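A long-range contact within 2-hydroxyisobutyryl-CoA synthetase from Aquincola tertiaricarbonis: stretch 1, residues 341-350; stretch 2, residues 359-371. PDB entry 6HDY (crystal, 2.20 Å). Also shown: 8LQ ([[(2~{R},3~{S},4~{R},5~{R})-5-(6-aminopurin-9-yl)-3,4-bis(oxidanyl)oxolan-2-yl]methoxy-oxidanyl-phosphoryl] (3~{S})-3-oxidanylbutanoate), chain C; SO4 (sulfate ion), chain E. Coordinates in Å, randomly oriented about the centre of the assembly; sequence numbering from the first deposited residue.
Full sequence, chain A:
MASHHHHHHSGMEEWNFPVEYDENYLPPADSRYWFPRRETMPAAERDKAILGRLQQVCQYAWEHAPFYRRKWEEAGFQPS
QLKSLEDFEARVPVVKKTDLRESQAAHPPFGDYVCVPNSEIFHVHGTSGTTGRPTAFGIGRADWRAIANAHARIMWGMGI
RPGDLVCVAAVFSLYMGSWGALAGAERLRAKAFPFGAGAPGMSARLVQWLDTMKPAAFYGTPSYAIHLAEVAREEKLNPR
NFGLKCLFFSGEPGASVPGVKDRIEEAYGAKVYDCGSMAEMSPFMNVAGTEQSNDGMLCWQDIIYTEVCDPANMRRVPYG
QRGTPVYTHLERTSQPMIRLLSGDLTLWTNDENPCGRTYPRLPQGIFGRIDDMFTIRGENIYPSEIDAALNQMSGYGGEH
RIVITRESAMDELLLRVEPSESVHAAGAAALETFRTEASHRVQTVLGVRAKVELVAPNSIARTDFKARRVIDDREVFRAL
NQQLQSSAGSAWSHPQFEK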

# COMPACT_ATOMS: atom_id res chain seq x y z
N LEU A 341 -26.30 8.49 -5.12
CA LEU A 341 -26.24 9.93 -4.99
C LEU A 341 -24.83 10.31 -4.49
O LEU A 341 -24.40 9.83 -3.45
N SER A 342 -24.08 11.12 -5.27
CA SER A 342 -22.72 11.51 -4.90
C SER A 342 -22.71 12.56 -3.82
O SER A 342 -21.85 12.52 -2.94
N GLY A 343 -23.66 13.49 -3.90
CA GLY A 343 -23.77 14.64 -3.02
C GLY A 343 -22.81 15.74 -3.45
O GLY A 343 -22.56 16.67 -2.69
N ASP A 344 -22.28 15.63 -4.69
CA ASP A 344 -21.32 16.56 -5.26
C ASP A 344 -22.00 17.53 -6.18
O ASP A 344 -23.16 17.32 -6.53
N LEU A 345 -21.31 18.62 -6.56
CA LEU A 345 -21.84 19.59 -7.50
C LEU A 345 -20.95 19.65 -8.73
O LEU A 345 -19.72 19.66 -8.62
N THR A 346 -21.57 19.65 -9.91
CA THR A 346 -20.87 19.76 -11.19
C THR A 346 -21.76 20.45 -12.22
O THR A 346 -22.92 20.76 -11.96
N LEU A 347 -21.20 20.69 -13.40
CA LEU A 347 -21.86 21.20 -14.58
C LEU A 347 -21.46 20.22 -15.68
O LEU A 347 -20.28 19.85 -15.78
N TRP A 348 -22.44 19.83 -16.50
CA TRP A 348 -22.22 18.93 -17.63
C TRP A 348 -22.72 19.55 -18.94
O TRP A 348 -23.71 20.30 -18.95
N THR A 349 -21.99 19.29 -20.04
CA THR A 349 -22.31 19.76 -21.39
C THR A 349 -22.21 18.58 -22.34
O THR A 349 -21.65 17.55 -21.97
N ASN A 350 -22.79 18.71 -23.54
CA ASN A 350 -22.75 17.64 -24.53
C ASN A 350 -22.26 18.13 -25.90
O ASN A 350 -22.74 17.68 -26.94
N TYR A 359 -18.94 11.48 -25.61
CA TYR A 359 -19.40 11.40 -24.22
C TYR A 359 -19.80 12.78 -23.67
O TYR A 359 -19.15 13.77 -24.05
N PRO A 360 -20.72 12.84 -22.66
CA PRO A 360 -20.98 14.12 -21.97
C PRO A 360 -19.71 14.48 -21.19
O PRO A 360 -18.88 13.61 -20.89
N ARG A 361 -19.54 15.77 -20.89
CA ARG A 361 -18.36 16.29 -20.24
C ARG A 361 -18.70 17.10 -18.99
O ARG A 361 -19.76 17.71 -18.91
N LEU A 362 -17.77 17.13 -18.04
CA LEU A 362 -17.75 17.96 -16.85
C LEU A 362 -16.59 18.94 -17.14
O LEU A 362 -15.44 18.65 -16.77
N PRO A 363 -16.87 20.05 -17.89
CA PRO A 363 -15.79 20.96 -18.32
C PRO A 363 -14.92 21.60 -17.24
O PRO A 363 -13.80 22.04 -17.53
N GLN A 364 -15.47 21.70 -16.01
CA GLN A 364 -14.80 22.30 -14.87
C GLN A 364 -14.64 21.29 -13.74
O GLN A 364 -14.39 21.67 -12.58
N GLY A 365 -14.72 20.02 -14.12
CA GLY A 365 -14.66 18.88 -13.21
C GLY A 365 -15.78 18.99 -12.19
O GLY A 365 -16.88 19.44 -12.50
N ILE A 366 -15.46 18.65 -10.94
CA ILE A 366 -16.39 18.64 -9.84
C ILE A 366 -15.95 19.71 -8.85
O ILE A 366 -14.79 19.74 -8.42
N PHE A 367 -16.90 20.61 -8.51
CA PHE A 367 -16.68 21.77 -7.66
C PHE A 367 -16.44 21.44 -6.19
O PHE A 367 -15.70 22.14 -5.50
N GLY A 368 -17.07 20.38 -5.72
CA GLY A 368 -16.97 19.94 -4.33
C GLY A 368 -18.23 19.25 -3.86
O GLY A 368 -19.15 19.05 -4.65
N ARG A 369 -18.26 18.88 -2.58
CA ARG A 369 -19.38 18.22 -1.90
C ARG A 369 -20.36 19.32 -1.50
O ARG A 369 -19.95 20.33 -0.92
N ILE A 370 -21.65 19.16 -1.85
CA ILE A 370 -22.68 20.14 -1.52
C ILE A 370 -22.66 20.50 -0.01
O ILE A 370 -22.85 21.67 0.32
N ASP A 371 -22.35 19.52 0.87
CA ASP A 371 -22.30 19.72 2.32
C ASP A 371 -21.11 20.57 2.79
O ASP A 371 -21.15 21.15 3.88

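What holds the two backbones in place for their side chains? The stretches run antiparallel, and main-chain bonds fix the spacing: Leu 345 N donates to Gly 368 O (2.9 Å), Phe 367 N to Leu 345 O (3.0 Å), and Ile 370 N to Gly 343 O (2.8 Å). Farther along, Thr 349 and Arg 361 bond reciprocally, each N to the other's O at 3.0 Å. Between these two regions stretch 2 makes a type I turn from Leu 362 to Gly 365. Gly 368, at phi 150°, adopts a backbone conformation in which a CB would be jammed against the preceding carbonyl oxygen.

Which apolar side chains meet? Phe 367 (chi1 m) points toward stretch 1 and lies beside two leucines, both with chi1 t: its CD2 is 4.0 Å from Leu 345 CD2, and its CZ is 4.1 Å from Leu 347 CB. Ile 370 (m, t) extends the cluster, with CG1 4.1 Å from Leu 345 CB. Around the turn, Leu 347 CD2 approaches Pro 363 CD at 4.4 Å. Trp 348, with chi1 p, packs against two residues: its CB lies 3.7 Å from CD2 of Leu 362 (m, t), while its ring atom CE3 is 4.1 Å from Pro 360 CB.

How are polar side chains accommodated? Thr 346 (chi1 t) lies against Ile 366, its OG1 3.9 Å from Ile 366 CG1, and this OG1 donates a 2.7 Å hydrogen bond to Gly 365 O, tying the strand to the end of the turn. Thr 349, with chi1 p, instead brings OG1 to 3.2 Å from Pro 363 CG. Water 2 links the stretches by donating to Leu 347 O (2.8 Å) and Gly 365 O (2.7 Å) while accepting from Gln 364 N (2.8 Å). Water 1 similarly donates to Gly 343 O and Asp 371 OD2, both at 2.9 Å.

Where do charges and bound groups enter? Asp 344 (chi1 m) directs its CB away overall, yet its OD1 forms a long salt bridge with Arg 369 NE (3.8 Å); the oxygen lies well out of the guanidinium plane, so the attraction is between charges alone. The same carboxylate accepts from the ligand's ribose, with 8LQ O2' to Asp 344 OD1 and 8LQ O3' to Asp 344 OD2 both at 2.6 Å. Arg 369 (chi1 t) also makes a weak hydrogen bond from NH2 to Ser 342 O (3.5 Å). Arg 361, extended (t, t, t), leaves CA sideways and carries its guanidinium to the sulfate, where NH1 donates to SO4 O2 at 2.9 Å.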

# COMPACT_ATOMS: atom_id res chain seq x y z
CB LEU A 341 -27.34 10.41 -4.02
CG LEU A 341 -27.35 11.90 -3.62
CD1 LEU A 341 -27.54 12.81 -4.83
CD2 LEU A 341 -28.46 12.17 -2.61
CB SER A 342 -21.94 12.00 -6.11
OG SER A 342 -22.43 13.26 -6.53
CB ASP A 344 -20.20 15.80 -6.00
CG ASP A 344 -19.37 14.94 -5.08
OD1 ASP A 344 -18.96 15.44 -4.02
OD2 ASP A 344 -19.12 13.77 -5.42
CB LEU A 345 -22.00 20.98 -6.85
CG LEU A 345 -22.89 21.95 -7.61
CD1 LEU A 345 -24.35 21.60 -7.45
CD2 LEU A 345 -22.64 23.38 -7.15
CB THR A 346 -20.39 18.36 -11.68
OG1 THR A 346 -19.39 18.53 -12.68
CG2 THR A 346 -21.52 17.50 -12.23
CB LEU A 347 -21.39 22.63 -14.95
CG LEU A 347 -22.19 23.32 -16.06
CD1 LEU A 347 -22.30 24.79 -15.81
CD2 LEU A 347 -21.57 23.11 -17.42
CB TRP A 348 -22.77 17.50 -17.38
CG TRP A 348 -24.27 17.26 -17.47
CD1 TRP A 348 -25.28 18.18 -17.33
CD2 TRP A 348 -24.91 15.98 -17.60
NE1 TRP A 348 -26.50 17.56 -17.44
CE2 TRP A 348 -26.31 16.22 -17.62
CE3 TRP A 348 -24.44 14.66 -17.73
CZ2 TRP A 348 -27.23 15.17 -17.72
CZ3 TRP A 348 -25.36 13.64 -17.87
CH2 TRP A 348 -26.74 13.89 -17.85
CB THR A 349 -21.41 20.94 -21.81
OG1 THR A 349 -20.03 20.57 -21.67
CG2 THR A 349 -21.71 22.21 -21.04
CB ASN A 350 -24.08 16.90 -24.61
CG ASN A 350 -23.95 15.51 -25.21
OD1 ASN A 350 -22.91 14.86 -25.12
ND2 ASN A 350 -25.01 15.05 -25.87
CB TYR A 359 -18.24 10.91 -23.31
CG TYR A 359 -17.83 9.45 -23.44
CD1 TYR A 359 -18.77 8.43 -23.41
CD2 TYR A 359 -16.49 9.09 -23.47
CE1 TYR A 359 -18.39 7.09 -23.45
CE2 TYR A 359 -16.09 7.76 -23.54
CZ TYR A 359 -17.05 6.76 -23.55
OH TYR A 359 -16.67 5.45 -23.66
CB PRO A 360 -22.12 13.80 -21.00
CG PRO A 360 -22.70 12.51 -21.49
CD PRO A 360 -21.53 11.77 -22.06
CB ARG A 361 -17.62 17.20 -21.27
CG ARG A 361 -16.22 17.65 -20.89
CD ARG A 361 -15.60 18.43 -22.03
NE ARG A 361 -14.14 18.57 -21.87
CZ ARG A 361 -13.33 19.13 -22.76
NH1 ARG A 361 -13.82 19.62 -23.90
NH2 ARG A 361 -12.03 19.23 -22.52
CB LEU A 362 -17.53 17.13 -15.57
CG LEU A 362 -18.42 15.88 -15.38
CD1 LEU A 362 -18.10 15.18 -14.06
CD2 LEU A 362 -19.91 16.22 -15.46
CB PRO A 363 -16.54 22.04 -19.11
CG PRO A 363 -17.81 21.43 -19.48
CD PRO A 363 -18.18 20.50 -18.40
CB GLN A 364 -15.59 23.54 -14.43
CG GLN A 364 -15.45 24.72 -15.39
CD GLN A 364 -16.74 25.46 -15.59
OE1 GLN A 364 -17.22 26.15 -14.69
NE2 GLN A 364 -17.30 25.37 -16.79
CB ILE A 366 -16.51 17.19 -9.26
CG1 ILE A 366 -17.21 16.27 -10.29
CG2 ILE A 366 -17.22 17.16 -7.87
CD1 ILE A 366 -17.03 14.84 -10.11
CB PHE A 367 -17.85 22.76 -7.80
CG PHE A 367 -18.24 23.08 -9.24
CD1 PHE A 367 -17.29 23.54 -10.15
CD2 PHE A 367 -19.56 22.97 -9.66
CE1 PHE A 367 -17.65 23.85 -11.46
CE2 PHE A 367 -19.92 23.28 -10.97
CZ PHE A 367 -18.96 23.72 -11.87
CB ARG A 369 -18.86 17.46 -0.66
CG ARG A 369 -19.80 16.41 -0.12
CD ARG A 369 -19.05 15.19 0.37
NE ARG A 369 -19.30 14.02 -0.48
CZ ARG A 369 -18.56 12.91 -0.46
NH1 ARG A 369 -17.51 12.81 0.36
NH2 ARG A 369 -18.85 11.90 -1.27
CB ILE A 370 -24.08 19.71 -2.04
CG1 ILE A 370 -24.10 19.68 -3.58
CG2 ILE A 370 -25.21 20.63 -1.48
CD1 ILE A 370 -25.27 18.95 -4.19
CB ASP A 371 -22.36 18.37 3.08
CG ASP A 371 -23.78 17.92 3.32
OD1 ASP A 371 -24.53 18.65 4.01
OD2 ASP A 371 -24.15 16.83 2.83
N9 8LQ C . -13.64 13.76 -5.38
C8 8LQ C . -13.05 12.64 -5.83
N7 8LQ C . -12.48 12.90 -7.00
C5 8LQ C . -12.75 14.18 -7.31
C6 8LQ C . -12.38 14.98 -8.33
N6 8LQ C . -11.67 14.46 -9.32
N1 8LQ C . -12.76 16.27 -8.39
C2 8LQ C . -13.52 16.83 -7.36
N3 8LQ C . -13.82 16.01 -6.29
C4 8LQ C . -13.46 14.71 -6.29
CAA 8LQ C . -11.30 6.60 -4.93
CAZ 8LQ C . -11.15 7.91 -5.76
OAE 8LQ C . -9.92 8.55 -5.42
CAL 8LQ C . -12.31 8.90 -5.50
CAS 8LQ C . -12.43 9.21 -4.01
OAC 8LQ C . -11.66 10.00 -3.48
OAQ 8LQ C . -13.40 8.49 -3.33
PBC 8LQ C . -13.90 8.86 -1.86
OAH 8LQ C . -12.62 8.65 -0.94
OAD 8LQ C . -15.05 8.06 -1.41
O5' 8LQ C . -14.29 10.38 -1.95
C5' 8LQ C . -15.22 10.74 -2.97
C4' 8LQ C . -15.45 12.23 -2.94
O4' 8LQ C . -14.19 12.92 -3.16
C3' 8LQ C . -16.29 12.56 -4.10
O3' 8LQ C . -17.70 12.39 -3.78
C2' 8LQ C . -15.91 14.03 -4.33
O2' 8LQ C . -16.52 14.91 -3.31
C1' 8LQ C . -14.41 13.97 -4.11
S SO4 E . -12.75 22.27 -25.80
O1 SO4 E . -13.90 21.46 -26.22
O2 SO4 E . -11.88 21.51 -24.90
O3 SO4 E . -11.97 22.64 -26.98
O4 SO4 E . -13.22 23.46 -25.10
O HOH W 1 -23.04 16.59 0.19
O HOH W 2 -17.79 20.69 -14.72